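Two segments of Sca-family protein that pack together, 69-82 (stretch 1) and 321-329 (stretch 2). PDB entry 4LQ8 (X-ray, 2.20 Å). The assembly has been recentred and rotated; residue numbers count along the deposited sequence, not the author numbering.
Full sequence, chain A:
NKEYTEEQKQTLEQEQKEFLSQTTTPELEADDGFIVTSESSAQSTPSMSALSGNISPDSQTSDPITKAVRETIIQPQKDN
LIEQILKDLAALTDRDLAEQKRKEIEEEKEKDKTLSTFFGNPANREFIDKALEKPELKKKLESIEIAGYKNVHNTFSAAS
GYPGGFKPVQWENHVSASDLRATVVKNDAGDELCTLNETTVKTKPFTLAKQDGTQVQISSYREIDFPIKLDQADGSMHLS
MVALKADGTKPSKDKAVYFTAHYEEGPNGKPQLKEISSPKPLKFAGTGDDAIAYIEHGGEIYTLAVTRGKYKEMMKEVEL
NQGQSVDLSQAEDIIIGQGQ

Stretch 1 69-82: VRETIIQPQKDNLI
Stretch 2, residues 321-329: NQGQSVDLS

Stretch 1 is helical throughout, and stretch 2, an irregular segment with no repeating structure of its own, lies along one side of it. The two bury 457 Å² in all, with the CA atoms of I74 and S325 nearest in register, 6.5 Å apart. Later helix residues meet later residues of stretch 2, so the segments run in the same general direction.

The CA-to-CB bond of R70 points toward stretch 2, and the extended side chain (m, t, t) lies alongside Q324 (m, t; phi/psi -98/-11). R70 CG lies 3.6 Å from Q324 OE1, while Q324 NE2 sits over one face of the guanidinium. A water bridge reaches farther: R70 NH2 donates weakly to water 1 (3.1 Å), which donates to N321 O (2.7 Å). G323, at phi/psi -72/167, brings its CA within 4.0 Å of R70 NH2.

The helix widens into a pi-type turn at 70-74, where I74 N bonds to V69 O (3.1 Å) and Q75 N to R70 O (2.8 Å). I74 (m, t), branched and apolar, fills a buried position without needing a polar partner, its CG2 3.8 Å from Q324 O and its CD1 3.7 Å from S325 OG.

Q75 (t, p) starts sideways, but its end comes nearer; NE2 donates to D79 OD1 (2.8 Å), and OE1 accepts from water 2 at 2.7 Å. That water also donates to Q324 OE1 (2.8 Å) and accepts from K78 NZ (2.9 Å). P76 has no amide hydrogen to donate, and the helix kinks there.

K78 (m, t, t, t) is the polar anchor: its long, extended chain carries NZ to Q324 O for the sole direct hydrogen bond between the stretches, 2.8 Å, while K78 CE packs 3.7 Å from V326 CG1. Finally, L81 (t, p) meets L328 (m, t; phi/psi 43/49), CD2 to CD2 at 3.7 Å, suiting branched apolar side chains.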

ATOM      1  N   VAL A  69      -7.082  -8.949   0.050  1.00 25.32           N
ATOM      2  CA  VAL A  69      -6.585  -7.570   0.045  1.00 23.13           C
ATOM      3  C   VAL A  69      -7.399  -6.699  -0.954  1.00 24.72           C
ATOM      4  O   VAL A  69      -7.696  -5.551  -0.647  1.00 23.96           O
ATOM      5  CB  VAL A  69      -5.035  -7.506  -0.146  1.00 25.76           C
ATOM      6  CG1 VAL A  69      -4.534  -6.080  -0.388  1.00 23.58           C
ATOM      7  CG2 VAL A  69      -4.340  -8.102   1.079  1.00 25.87           C
ATOM      8  N   ARG A  70      -7.783  -7.242  -2.109  1.00 22.27           N
ATOM      9  CA  ARG A  70      -8.635  -6.494  -3.068  1.00 22.22           C
ATOM     10  C   ARG A  70     -10.007  -6.221  -2.462  1.00 24.31           C
ATOM     11  O   ARG A  70     -10.501  -5.100  -2.539  1.00 24.30           O
ATOM     12  CB  ARG A  70      -8.804  -7.291  -4.374  1.00 22.57           C
ATOM     13  CG  ARG A  70      -7.521  -7.315  -5.188  1.00 27.33           C
ATOM     14  CD  ARG A  70      -7.591  -8.341  -6.291  1.00 30.24           C
ATOM     15  NE  ARG A  70      -6.422  -8.185  -7.148  1.00 31.31           N
ATOM     16  CZ  ARG A  70      -6.049  -9.035  -8.100  1.00 47.08           C
ATOM     17  NH1 ARG A  70      -6.770 -10.122  -8.351  1.00 31.60           N
ATOM     18  NH2 ARG A  70      -4.957  -8.805  -8.809  1.00 32.81           N
ATOM     19  N   GLU A  71     -10.584  -7.228  -1.791  1.00 22.13           N
ATOM     20  CA  GLU A  71     -11.916  -7.124  -1.179  1.00 23.13           C
ATOM     21  C   GLU A  71     -11.992  -6.246   0.053  1.00 27.66           C
ATOM     22  O   GLU A  71     -13.054  -5.688   0.320  1.00 27.49           O
ATOM     23  CB  GLU A  71     -12.454  -8.511  -0.804  1.00 25.07           C
ATOM     24  CG  GLU A  71     -12.702  -9.397  -2.000  1.00 39.96           C
ATOM     25  CD  GLU A  71     -13.302 -10.751  -1.658  1.00 60.54           C
ATOM     26  OE1 GLU A  71     -13.164 -11.198  -0.498  1.00 38.43           O
ATOM     27  OE2 GLU A  71     -13.926 -11.359  -2.553  1.00 55.23           O
ATOM     28  N   THR A  72     -10.935  -6.204   0.855  1.00 24.73           N
ATOM     29  CA  THR A  72     -10.971  -5.474   2.131  1.00 25.05           C
ATOM     30  C   THR A  72     -10.257  -4.137   2.088  1.00 28.10           C
ATOM     31  O   THR A  72     -10.571  -3.260   2.897  1.00 27.42           O
ATOM     32  CB  THR A  72     -10.410  -6.335   3.291  1.00 31.73           C
ATOM     33  OG1 THR A  72      -8.995  -6.432   3.140  1.00 37.17           O
ATOM     34  CG2 THR A  72     -11.014  -7.703   3.341  1.00 24.22           C
ATOM     35  N   ILE A  73      -9.288  -3.977   1.183  1.00 23.79           N
ATOM     36  CA  ILE A  73      -8.544  -2.716   1.092  1.00 22.03           C
ATOM     37  C   ILE A  73      -8.775  -1.980  -0.230  1.00 26.93           C
ATOM     38  O   ILE A  73      -9.279  -0.851  -0.222  1.00 25.60           O
ATOM     39  CB  ILE A  73      -7.006  -2.918   1.376  1.00 24.12           C
ATOM     40  CG1 ILE A  73      -6.730  -3.605   2.773  1.00 25.08           C
ATOM     41  CG2 ILE A  73      -6.209  -1.598   1.208  1.00 23.31           C
ATOM     42  CD1 ILE A  73      -7.062  -2.714   4.100  1.00 25.79           C
ATOM     43  N   ILE A  74      -8.320  -2.575  -1.364  1.00 23.76           N
ATOM     44  CA  ILE A  74      -8.308  -1.888  -2.665  1.00 23.23           C
ATOM     45  C   ILE A  74      -9.707  -1.457  -3.134  1.00 26.38           C
ATOM     46  O   ILE A  74      -9.892  -0.277  -3.441  1.00 25.20           O
ATOM     47  CB  ILE A  74      -7.536  -2.695  -3.741  1.00 25.74           C
ATOM     48  CG1 ILE A  74      -6.053  -2.892  -3.293  1.00 26.24           C
ATOM     49  CG2 ILE A  74      -7.634  -2.030  -5.139  1.00 21.73           C
ATOM     50  CD1 ILE A  74      -5.293  -3.983  -4.053  1.00 22.37           C
ATOM     51  N   GLN A  75     -10.657  -2.394  -3.237  1.00 23.65           N
ATOM     52  CA  GLN A  75     -12.026  -2.083  -3.676  1.00 22.56           C
ATOM     53  C   GLN A  75     -12.740  -1.136  -2.697  1.00 22.85           C
ATOM     54  O   GLN A  75     -13.222  -0.112  -3.168  1.00 22.68           O
ATOM     55  CB  GLN A  75     -12.847  -3.361  -3.980  1.00 24.15           C
ATOM     56  CG  GLN A  75     -14.183  -3.091  -4.705  1.00 20.36           C
ATOM     57  CD  GLN A  75     -13.972  -2.479  -6.057  1.00 30.63           C
ATOM     58  OE1 GLN A  75     -13.194  -2.978  -6.884  1.00 25.59           O
ATOM     59  NE2 GLN A  75     -14.606  -1.346  -6.289  1.00 25.12           N
ATOM     60  N   PRO A  76     -12.746  -1.346  -1.360  1.00 21.22           N
ATOM     61  CA  PRO A  76     -13.421  -0.366  -0.473  1.00 21.50           C
ATOM     62  C   PRO A  76     -12.833   1.045  -0.519  1.00 25.48           C
ATOM     63  O   PRO A  76     -13.583   2.010  -0.356  1.00 25.78           O
ATOM     64  CB  PRO A  76     -13.280  -0.992   0.932  1.00 22.32           C
ATOM     65  CG  PRO A  76     -13.128  -2.436   0.680  1.00 25.12           C
ATOM     66  CD  PRO A  76     -12.279  -2.507  -0.570  1.00 22.08           C
ATOM     67  N   GLN A  77     -11.513   1.186  -0.741  1.00 21.56           N
ATOM     68  CA  GLN A  77     -10.893   2.509  -0.856  1.00 20.30           C
ATOM     69  C   GLN A  77     -11.486   3.231  -2.063  1.00 24.85           C
ATOM     70  O   GLN A  77     -11.865   4.399  -1.953  1.00 25.09           O
ATOM     71  CB  GLN A  77      -9.373   2.429  -0.989  1.00 21.34           C
ATOM     72  CG  GLN A  77      -8.670   2.095   0.315  1.00 21.48           C
ATOM     73  CD  GLN A  77      -7.197   1.858   0.079  1.00 20.21           C
ATOM     74  OE1 GLN A  77      -6.755   1.423  -1.000  1.00 20.63           O
ATOM     75  NE2 GLN A  77      -6.413   2.139   1.082  1.00 18.03           N
ATOM     76  N   LYS A  78     -11.581   2.516  -3.203  1.00 20.06           N
ATOM     77  CA  LYS A  78     -12.198   2.990  -4.440  1.00 18.99           C
ATOM     78  C   LYS A  78     -13.668   3.309  -4.222  1.00 22.27           C
ATOM     79  O   LYS A  78     -14.121   4.333  -4.702  1.00 23.89           O
ATOM     80  CB  LYS A  78     -12.105   1.909  -5.536  1.00 20.53           C
ATOM     81  CG  LYS A  78     -10.715   1.717  -6.102  1.00 23.40           C
ATOM     82  CD  LYS A  78     -10.764   0.658  -7.174  1.00 25.57           C
ATOM     83  CE  LYS A  78      -9.403   0.388  -7.769  1.00 27.34           C
ATOM     84  NZ  LYS A  78      -9.472  -0.741  -8.733  1.00 21.10           N
ATOM     85  N   ASP A  79     -14.402   2.449  -3.492  1.00 19.47           N
ATOM     86  CA  ASP A  79     -15.843   2.628  -3.252  1.00 20.84           C
ATOM     87  C   ASP A  79     -16.150   3.860  -2.407  1.00 25.69           C
ATOM     88  O   ASP A  79     -17.048   4.626  -2.764  1.00 25.12           O
ATOM     89  CB  ASP A  79     -16.481   1.375  -2.643  1.00 22.12           C
ATOM     90  CG  ASP A  79     -16.468   0.150  -3.535  1.00 31.26           C
ATOM     91  OD1 ASP A  79     -16.240   0.305  -4.770  1.00 32.27           O
ATOM     92  OD2 ASP A  79     -16.693  -0.967  -3.007  1.00 38.08           O
ATOM     93  N   ASN A  80     -15.403   4.069  -1.309  1.00 21.67           N
ATOM     94  CA  ASN A  80     -15.583   5.268  -0.495  1.00 21.64           C
ATOM     95  C   ASN A  80     -15.193   6.510  -1.286  1.00 24.66           C
ATOM     96  O   ASN A  80     -15.890   7.505  -1.189  1.00 24.04           O
ATOM     97  CB  ASN A  80     -14.826   5.192   0.808  1.00 17.02           C
ATOM     98  CG  ASN A  80     -15.431   4.188   1.728  1.00 31.85           C
ATOM     99  OD1 ASN A  80     -16.500   4.398   2.275  1.00 22.16           O
ATOM    100  ND2 ASN A  80     -14.743   3.088   1.929  1.00 23.19           N
ATOM    101  N   LEU A  81     -14.126   6.425  -2.101  1.00 21.99           N
ATOM    102  CA  LEU A  81     -13.674   7.538  -2.952  1.00 21.69           C
ATOM    103  C   LEU A  81     -14.749   7.929  -3.982  1.00 25.42           C
ATOM    104  O   LEU A  81     -15.049   9.108  -4.123  1.00 26.17           O
ATOM    105  CB  LEU A  81     -12.349   7.171  -3.642  1.00 20.16           C
ATOM    106  CG  LEU A  81     -11.786   8.127  -4.699  1.00 23.51           C
ATOM    107  CD1 LEU A  81     -11.598   9.549  -4.151  1.00 22.40           C
ATOM    108  CD2 LEU A  81     -10.445   7.586  -5.213  1.00 24.39           C
ATOM    109  N   ILE A  82     -15.324   6.947  -4.679  1.00 22.22           N
ATOM    110  CA  ILE A  82     -16.393   7.194  -5.657  1.00 23.54           C
ATOM    111  C   ILE A  82     -17.612   7.846  -4.993  1.00 26.61           C
ATOM    112  O   ILE A  82     -18.154   8.804  -5.551  1.00 27.64           O
ATOM    113  CB  ILE A  82     -16.738   5.896  -6.448  1.00 26.87           C
ATOM    114  CG1 ILE A  82     -15.564   5.501  -7.408  1.00 26.14           C
ATOM    115  CG2 ILE A  82     -18.087   5.999  -7.187  1.00 27.81           C
ATOM    116  CD1 ILE A  82     -15.201   6.506  -8.456  1.00 22.28           C
ATOM    117  N   ASN A 321       0.554  -6.746 -15.002  1.00 29.69           N
ATOM    118  CA  ASN A 321       0.050  -8.049 -14.565  1.00 28.62           C
ATOM    119  C   ASN A 321      -1.442  -8.021 -14.237  1.00 32.33           C
ATOM    120  O   ASN A 321      -1.945  -8.916 -13.559  1.00 32.63           O
ATOM    121  CB  ASN A 321       0.901  -8.606 -13.418  1.00 24.03           C
ATOM    122  CG  ASN A 321       2.312  -8.924 -13.841  1.00 38.29           C
ATOM    123  OD1 ASN A 321       2.584  -9.202 -15.000  1.00 39.81           O
ATOM    124  ND2 ASN A 321       3.247  -8.852 -12.929  1.00 30.18           N
ATOM    125  N   GLN A 322      -2.147  -6.996 -14.760  1.00 29.96           N
ATOM    126  CA  GLN A 322      -3.599  -6.790 -14.670  1.00 29.72           C
ATOM    127  C   GLN A 322      -4.116  -6.618 -13.238  1.00 32.25           C
ATOM    128  O   GLN A 322      -5.234  -7.036 -12.934  1.00 31.50           O
ATOM    129  CB  GLN A 322      -4.370  -7.925 -15.398  1.00 31.81           C
ATOM    130  CG  GLN A 322      -3.926  -8.212 -16.840  1.00 48.53           C
ATOM    131  CD  GLN A 322      -3.893  -6.973 -17.695  1.00 75.11           C
ATOM    132  OE1 GLN A 322      -2.822  -6.491 -18.078  1.00 75.39           O
ATOM    133  NE2 GLN A 322      -5.062  -6.406 -17.978  1.00 66.94           N
ATOM    134  N   GLY A 323      -3.310  -6.005 -12.380  1.00 27.01           N
ATOM    135  CA  GLY A 323      -3.710  -5.755 -11.002  1.00 25.53           C
ATOM    136  C   GLY A 323      -4.766  -4.672 -10.906  1.00 27.75           C
ATOM    137  O   GLY A 323      -5.020  -3.943 -11.863  1.00 26.13           O
ATOM    138  N   GLN A 324      -5.388  -4.555  -9.744  1.00 26.31           N
ATOM    139  CA  GLN A 324      -6.452  -3.586  -9.517  1.00 25.51           C
ATOM    140  C   GLN A 324      -5.999  -2.311  -8.826  1.00 28.94           C
ATOM    141  O   GLN A 324      -6.770  -1.352  -8.755  1.00 28.22           O
ATOM    142  CB  GLN A 324      -7.565  -4.255  -8.737  1.00 26.63           C
ATOM    143  CG  GLN A 324      -8.232  -5.386  -9.516  1.00 24.40           C
ATOM    144  CD  GLN A 324      -9.260  -6.084  -8.671  1.00 30.34           C
ATOM    145  OE1 GLN A 324      -9.661  -5.618  -7.594  1.00 28.71           O
ATOM    146  NE2 GLN A 324      -9.662  -7.248  -9.101  1.00 25.22           N
ATOM    147  N   SER A 325      -4.763  -2.292  -8.304  1.00 24.46           N
ATOM    148  CA  SER A 325      -4.237  -1.117  -7.615  1.00 24.31           C
ATOM    149  C   SER A 325      -4.309   0.120  -8.485  1.00 28.63           C
ATOM    150  O   SER A 325      -4.031   0.063  -9.695  1.00 26.49           O
ATOM    151  CB  SER A 325      -2.783  -1.335  -7.204  1.00 27.54           C
ATOM    152  OG  SER A 325      -2.743  -2.201  -6.087  1.00 34.30           O
ATOM    153  N   VAL A 326      -4.701   1.231  -7.871  1.00 25.57           N
ATOM    154  CA  VAL A 326      -4.705   2.525  -8.542  1.00 25.79           C
ATOM    155  C   VAL A 326      -3.734   3.416  -7.751  1.00 29.52           C
ATOM    156  O   VAL A 326      -3.568   3.232  -6.537  1.00 28.06           O
ATOM    157  CB  VAL A 326      -6.130   3.102  -8.776  1.00 28.38           C
ATOM    158  CG1 VAL A 326      -6.877   2.238  -9.782  1.00 27.96           C
ATOM    159  CG2 VAL A 326      -6.911   3.179  -7.470  1.00 27.45           C
ATOM    160  N   ASP A 327      -3.052   4.321  -8.445  1.00 28.82           N
ATOM    161  CA  ASP A 327      -1.963   5.112  -7.878  1.00 29.68           C
ATOM    162  C   ASP A 327      -2.354   5.905  -6.603  1.00 35.99           C
ATOM    163  O   ASP A 327      -1.746   5.679  -5.540  1.00 39.29           O
ATOM    164  CB  ASP A 327      -1.295   5.999  -8.939  1.00 31.13           C
ATOM    165  CG  ASP A 327      -0.039   6.634  -8.417  1.00 35.69           C
ATOM    166  OD1 ASP A 327      -0.136   7.443  -7.490  1.00 34.22           O
ATOM    167  OD2 ASP A 327       1.045   6.242  -8.862  1.00 45.73           O
ATOM    168  N   LEU A 328      -3.317   6.809  -6.697  1.00 29.25           N
ATOM    169  CA  LEU A 328      -3.811   7.615  -5.548  1.00 28.55           C
ATOM    170  C   LEU A 328      -2.683   8.163  -4.627  1.00 31.93           C
ATOM    171  O   LEU A 328      -2.727   7.994  -3.404  1.00 31.81           O
ATOM    172  CB  LEU A 328      -4.879   6.835  -4.726  1.00 28.02           C
ATOM    173  CG  LEU A 328      -6.092   6.252  -5.475  1.00 31.08           C
ATOM    174  CD1 LEU A 328      -7.041   5.542  -4.501  1.00 29.49           C
ATOM    175  CD2 LEU A 328      -6.852   7.350  -6.242  1.00 33.29           C
ATOM    176  N   SER A 329      -1.659   8.789  -5.225  1.00 29.12           N
ATOM    177  CA  SER A 329      -0.527   9.313  -4.469  1.00 30.17           C
ATOM    178  C   SER A 329      -0.119  10.713  -4.894  1.00 35.02           C
ATOM    179  O   SER A 329      -0.442  11.150  -5.995  1.00 35.61           O
ATOM    180  CB  SER A 329       0.659   8.349  -4.505  1.00 32.99           C
ATOM    181  OG  SER A 329       1.380   8.517  -5.713  1.00 36.47           O
TER
HETATM  182  O   HOH W   1      -2.706  -9.067 -10.933  1.00 35.53           O
HETATM  183  O   HOH W   2     -10.482  -3.010  -7.228  1.00 26.45           O